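ABC transporter substrate binding protein (Ribose) (Agrobacterium vitis S4, PDB 4WT7) probably serves as the periplasmic sugar-binding component of an ABC transporter, and holds the sugar alcohol D-allitol between its two lobes in this crystal. Local coordinates at residues 31-36 and 88-93; 154-159 and 220-225. All blocks are in the same frame, centred on the assembly; numbering follows the deposited sequence.

Interaction 1 (31-36 and 88-93)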
loop_
_atom_site.group_PDB
_atom_site.type_symbol
_atom_site.label_atom_id
_atom_site.label_comp_id
_atom_site.label_asym_id
_atom_site.label_seq_id
_atom_site.Cartn_x
_atom_site.Cartn_y
_atom_site.Cartn_z
ATOM N N LYS A 31 16.548 -3.611 -24.309
ATOM C CA LYS A 31 17.925 -3.964 -24.625
ATOM C C LYS A 31 18.705 -2.654 -24.733
ATOM O O LYS A 31 18.191 -1.666 -25.256
ATOM C CB LYS A 31 17.981 -4.792 -25.918
ATOM C CG LYS A 31 19.382 -5.144 -26.373
ATOM C CD LYS A 31 19.367 -6.020 -27.637
ATOM C CE LYS A 31 20.801 -6.269 -28.212
ATOM N NZ LYS A 31 21.700 -7.109 -27.337
ATOM N N GLY A 32 19.909 -2.614 -24.178
ATOM C CA GLY A 32 20.713 -1.409 -24.203
ATOM C C GLY A 32 20.255 -0.268 -23.309
ATOM O O GLY A 32 20.879 0.773 -23.318
ATOM N N LYS A 33 19.190 -0.442 -22.526
ATOM C CA LYS A 33 18.726 0.629 -21.637
ATOM C C LYS A 33 19.140 0.349 -20.208
ATOM O O LYS A 33 19.268 -0.803 -19.788
ATOM C CB LYS A 33 17.194 0.768 -21.665
ATOM C CG LYS A 33 16.615 0.903 -23.048
ATOM C CD LYS A 33 17.092 2.194 -23.741
ATOM C CE LYS A 33 16.567 2.268 -25.163
ATOM N NZ LYS A 33 16.905 3.590 -25.732
ATOM N N ARG A 34 19.346 1.412 -19.455
ATOM C CA ARG A 34 19.575 1.291 -18.015
ATOM C C ARG A 34 18.362 1.884 -17.303
ATOM O O ARG A 34 17.977 3.038 -17.567
ATOM C CB ARG A 34 20.858 2.034 -17.624
ATOM C CG ARG A 34 22.139 1.277 -17.978
ATOM C CD ARG A 34 23.360 2.174 -18.209
ATOM N NE ARG A 34 23.575 3.164 -17.139
ATOM C CZ ARG A 34 23.283 4.468 -17.223
ATOM N NH1 ARG A 34 23.517 5.263 -16.194
ATOM N NH2 ARG A 34 22.778 5.000 -18.322
ATOM N N ILE A 35 17.756 1.103 -16.405
ATOM C CA ILE A 35 16.577 1.555 -15.669
ATOM C C ILE A 35 16.849 1.645 -14.162
ATOM O O ILE A 35 17.187 0.633 -13.532
ATOM C CB ILE A 35 15.360 0.594 -15.903
ATOM C CG1 ILE A 35 15.098 0.397 -17.396
ATOM C CG2 ILE A 35 14.120 1.124 -15.191
ATOM C CD1 ILE A 35 15.133 1.660 -18.226
ATOM N N GLY A 36 16.732 2.853 -13.606
ATOM C CA GLY A 36 16.883 3.083 -12.181
ATOM C C GLY A 36 15.635 2.568 -11.478
ATOM O O GLY A 36 14.527 2.933 -11.856
ATOM N N LYS A 88 22.169 9.325 -14.857
ATOM C CA LYS A 88 21.434 9.522 -16.116
ATOM C C LYS A 88 21.041 8.230 -16.843
ATOM O O LYS A 88 21.389 8.017 -17.999
ATOM C CB LYS A 88 22.203 10.450 -17.065
ATOM C CG LYS A 88 22.114 11.898 -16.665
ATOM C CD LYS A 88 20.799 12.553 -17.192
ATOM C CE LYS A 88 20.675 12.455 -18.736
ATOM N NZ LYS A 88 19.293 12.824 -19.240
ATOM N N PRO A 89 20.306 7.369 -16.152
ATOM C CA PRO A 89 19.683 6.195 -16.744
ATOM C C PRO A 89 18.619 6.617 -17.726
ATOM O O PRO A 89 18.269 7.790 -17.756
ATOM C CB PRO A 89 19.018 5.530 -15.548
ATOM C CG PRO A 89 18.647 6.723 -14.648
ATOM C CD PRO A 89 19.841 7.608 -14.777
ATOM N N ASP A 90 18.091 5.658 -18.483
ATOM C CA ASP A 90 17.042 5.933 -19.453
ATOM C C ASP A 90 15.675 6.209 -18.835
ATOM O O ASP A 90 14.811 6.823 -19.466
ATOM C CB ASP A 90 17.015 4.809 -20.461
ATOM C CG ASP A 90 18.329 4.705 -21.193
ATOM O OD1 ASP A 90 18.626 5.634 -21.983
ATOM O OD2 ASP A 90 19.083 3.743 -20.940
ATOM N N ALA A 91 15.480 5.767 -17.588
ATOM C CA ALA A 91 14.287 6.114 -16.835
ATOM C C ALA A 91 14.540 5.807 -15.345
ATOM O O ALA A 91 15.481 5.063 -14.999
ATOM C CB ALA A 91 13.071 5.341 -17.361
ATOM N N ILE A 92 13.742 6.415 -14.466
ATOM C CA ILE A 92 13.746 6.036 -13.062
ATOM C C ILE A 92 12.327 5.656 -12.640
ATOM O O ILE A 92 11.371 6.353 -13.001
ATOM C CB ILE A 92 14.236 7.205 -12.201
ATOM C CG1 ILE A 92 15.705 7.483 -12.499
ATOM C CG2 ILE A 92 14.018 6.930 -10.728
ATOM C CD1 ILE A 92 16.263 8.751 -11.839
ATOM N N VAL A 93 12.169 4.560 -11.888
ATOM C CA VAL A 93 10.850 4.215 -11.350
ATOM C C VAL A 93 10.945 4.273 -9.840
ATOM O O VAL A 93 11.818 3.637 -9.238
ATOM C CB VAL A 93 10.341 2.770 -11.733
ATOM C CG1 VAL A 93 8.855 2.647 -11.413
ATOM C CG2 VAL A 93 10.572 2.469 -13.179
HETATM O O HOH W 1 21.651 4.129 -21.052
#
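Asp90 OD2 is gripped twice: by the backbone N of Arg34, 2.8 Å away in a nearly straight bond (166°) to the anti lone pair of OD2, and by a water 2.6 Å from OD2 that also accepts from Arg34 NH2. Aspartate suits this place because its short side chain, with CG beside its own backbone N (chi1 -61°), brings the carboxylate to the Arg34 amide while its own N donates to Arg34 O (2.8 Å). Arg34 is thus held through both its backbone N and its O by Asp90, through side chain and main chain respectively, just where the parallel pairing begins. Arg34 reaches over the same junction: its chain turns at chi3 (49°), and NH2 makes a weak bond to Lys88 O, 3.3 Å away and near the guanidinium plane, while NH1 donates to Gln87 O at the end of helix 74-87. The aliphatic part of Lys33 crosses Asp90 at about a right angle, with CD 3.8 Å from CG of Asp90. Further along, regular parallel pairing takes over, with Gly36 N bound to Ala91 O and Val93 N to Gly36 O, both at 2.9 Å. Gly36, with no side chain, lets the backbones approach closely, its CA 4.4 Å from CA of Ile92. Ile35 reaches the methyl of Ala91 with CD1 and Val93 CG2 with CG2, on the face covered by Val286 of helix 275-290. The two strands are neighbours in the parallel sheet of one lobe; strand 64-69 flanks 34-39 on its other edge, and 116-119 flanks 91-95.

Interaction 2 (154-159 and 220-225)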
loop_
_atom_site.group_PDB
_atom_site.type_symbol
_atom_site.label_atom_id
_atom_site.label_comp_id
_atom_site.label_asym_id
_atom_site.label_seq_id
_atom_site.Cartn_x
_atom_site.Cartn_y
_atom_site.Cartn_z
ATOM N N ASN A 154 -17.799 2.466 17.312
ATOM C CA ASN A 154 -16.545 3.185 17.373
ATOM C C ASN A 154 -15.439 2.413 16.669
ATOM O O ASN A 154 -15.345 1.174 16.773
ATOM C CB ASN A 154 -16.208 3.511 18.835
ATOM C CG ASN A 154 -17.229 4.468 19.457
ATOM O OD1 ASN A 154 -17.695 5.407 18.804
ATOM N ND2 ASN A 154 -17.617 4.205 20.687
ATOM N N VAL A 155 -14.638 3.154 15.914
ATOM C CA VAL A 155 -13.592 2.597 15.065
ATOM C C VAL A 155 -12.249 3.188 15.430
ATOM O O VAL A 155 -12.083 4.414 15.465
ATOM C CB VAL A 155 -13.879 2.894 13.580
ATOM C CG1 VAL A 155 -12.854 2.232 12.684
ATOM C CG2 VAL A 155 -15.265 2.412 13.207
ATOM N N VAL A 156 -11.291 2.316 15.721
ATOM C CA VAL A 156 -9.936 2.734 15.947
ATOM C C VAL A 156 -9.274 2.753 14.575
ATOM O O VAL A 156 -9.415 1.811 13.763
ATOM C CB VAL A 156 -9.180 1.760 16.877
ATOM C CG1 VAL A 156 -7.730 2.167 17.012
ATOM C CG2 VAL A 156 -9.842 1.664 18.262
ATOM N N VAL A 157 -8.561 3.827 14.300
ATOM C CA VAL A 157 -8.041 4.039 12.961
ATOM C C VAL A 157 -6.539 4.213 13.071
ATOM O O VAL A 157 -6.087 5.005 13.909
ATOM C CB VAL A 157 -8.637 5.333 12.335
ATOM C CG1 VAL A 157 -7.714 5.863 11.302
ATOM C CG2 VAL A 157 -10.037 5.102 11.763
ATOM N N PHE A 158 -5.777 3.470 12.267
ATOM C CA PHE A 158 -4.330 3.686 12.099
ATOM C C PHE A 158 -4.161 4.535 10.840
ATOM O O PHE A 158 -4.544 4.101 9.741
ATOM C CB PHE A 158 -3.573 2.363 11.870
ATOM C CG PHE A 158 -3.268 1.563 13.145
ATOM C CD1 PHE A 158 -2.142 1.846 13.923
ATOM C CD2 PHE A 158 -4.069 0.491 13.516
ATOM C CE1 PHE A 158 -1.851 1.094 15.075
ATOM C CE2 PHE A 158 -3.784 -0.256 14.660
ATOM C CZ PHE A 158 -2.666 0.033 15.425
ATOM N N ASN A 159 -3.587 5.728 10.990
ATOM C CA ASN A 159 -3.473 6.657 9.872
ATOM C C ASN A 159 -2.115 7.330 9.941
ATOM O O ASN A 159 -2.021 8.545 10.106
ATOM C CB ASN A 159 -4.634 7.661 9.922
ATOM C CG ASN A 159 -4.632 8.656 8.755
ATOM O OD1 ASN A 159 -4.150 8.373 7.649
ATOM N ND2 ASN A 159 -5.168 9.841 9.011
ATOM N N LYS A 220 -15.750 -1.341 17.920
ATOM C CA LYS A 220 -16.344 -2.366 17.067
ATOM C C LYS A 220 -15.422 -2.754 15.930
ATOM O O LYS A 220 -15.502 -3.888 15.417
ATOM C CB LYS A 220 -17.699 -1.919 16.522
ATOM C CG LYS A 220 -18.664 -1.479 17.599
ATOM C CD LYS A 220 -19.885 -2.369 17.760
ATOM C CE LYS A 220 -20.738 -2.340 16.492
ATOM N NZ LYS A 220 -22.203 -2.152 16.728
ATOM N N ALA A 221 -14.538 -1.835 15.535
ATOM C CA ALA A 221 -13.616 -2.117 14.454
ATOM C C ALA A 221 -12.273 -1.397 14.604
ATOM O O ALA A 221 -12.141 -0.406 15.359
ATOM C CB ALA A 221 -14.245 -1.746 13.132
ATOM N N ILE A 222 -11.284 -1.922 13.891
ATOM C CA ILE A 222 -9.992 -1.283 13.773
ATOM C C ILE A 222 -9.608 -1.294 12.289
ATOM O O ILE A 222 -9.550 -2.372 11.641
ATOM C CB ILE A 222 -8.929 -2.012 14.568
ATOM C CG1 ILE A 222 -9.399 -2.209 16.008
ATOM C CG2 ILE A 222 -7.622 -1.246 14.532
ATOM C CD1 ILE A 222 -8.379 -2.851 16.844
ATOM N N TRP A 223 -9.360 -0.105 11.781
ATOM C CA TRP A 223 -9.082 0.123 10.373
ATOM C C TRP A 223 -7.633 0.528 10.193
ATOM O O TRP A 223 -7.081 1.272 11.008
ATOM C CB TRP A 223 -9.975 1.253 9.870
ATOM C CG TRP A 223 -9.796 1.644 8.397
ATOM C CD1 TRP A 223 -10.575 1.239 7.353
ATOM C CD2 TRP A 223 -8.795 2.512 7.832
ATOM N NE1 TRP A 223 -10.131 1.798 6.178
ATOM C CE2 TRP A 223 -9.035 2.576 6.438
ATOM C CE3 TRP A 223 -7.719 3.236 8.359
ATOM C CZ2 TRP A 223 -8.242 3.343 5.567
ATOM C CZ3 TRP A 223 -6.930 3.977 7.511
ATOM C CH2 TRP A 223 -7.196 4.035 6.125
ATOM N N SER A 224 -7.042 0.064 9.099
ATOM C CA SER A 224 -5.695 0.434 8.713
ATOM C C SER A 224 -5.661 0.522 7.201
ATOM O O SER A 224 -6.452 -0.133 6.528
ATOM C CB SER A 224 -4.735 -0.654 9.176
ATOM O OG SER A 224 -4.914 -0.867 10.564
ATOM N N ALA A 225 -4.700 1.266 6.669
ATOM C CA ALA A 225 -4.652 1.534 5.229
ATOM C C ALA A 225 -3.916 0.422 4.476
ATOM O O ALA A 225 -3.991 0.329 3.240
ATOM C CB ALA A 225 -3.992 2.900 4.972
HETATM O O HOH W 2 -2.541 2.901 8.224
#
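Backbone hydrogen bonds join Val156 and Phe158 to Ala221 and Trp223 in parallel register, the strand axes turned by 25°. Val156 N donates to Ala221 O, Trp223 N to Val156 O (2.8 Å) and Phe158 N to Trp223 O (2.8 Å, 173° at the hydrogen). Where the pairing starts, Asn154 O takes the N-H of Lys220 at 2.8 Å and, more weakly, that of Ala221. At the other end a water donates to Phe158 O and accepts from Ala225 N. CA-H...O contacts, such as Ile222 CA to Val156 O, fill in between.

Apolar packing divides between the two faces. On one, CG1 of Val155 lies 4.1 Å from CB of Trp223, and Val157 runs side by side with the indole, its CG1 3.9 Å from CE3. Trp223 has CG anti to its backbone N (chi1 179°), which lays the six-membered ring along Val157, with Phe158 O at the ring edge. Leu174 of helix 165-178 touches both Val157 and Trp223. On the other, CE2 of Phe158 meets CG2 of Ile222 at 4.0 Å, near Val206 of helix 198-212.

Beta-branched valine and isoleucine suit such a strand, and the small Ala221 sits beside Val155. With amides paired between them and apolar faces against helices, the buried strands belong to the core of the lobe, while Ala225 O accepts from Arg170 of the allitol pocket.

Overall arrangement
Interactions 1 and 2 are equivalent pairings in the two lobes: each joins the first and third strands of a sheet with the sequential order 2-1-3-4-5, as in class I (ribose-binding-like) periplasmic binding proteins. They lie on opposite sides of the chain's centre, with centres 40 Å apart and nearest atoms about 20 Å apart, so they do not touch. The ligand lies in the cleft between the lobes. Residues 31-36 and 88-93 carry the loops that lead into their strands and the first strand residues, remote from it: the Val93 side chain is about 13 Å from D-allitol. Residues 154-159 and 220-225 reach toward the cleft, the Ala225 side chain being about 6 Å from the ligand and followed directly by Trp226, a pocket residue.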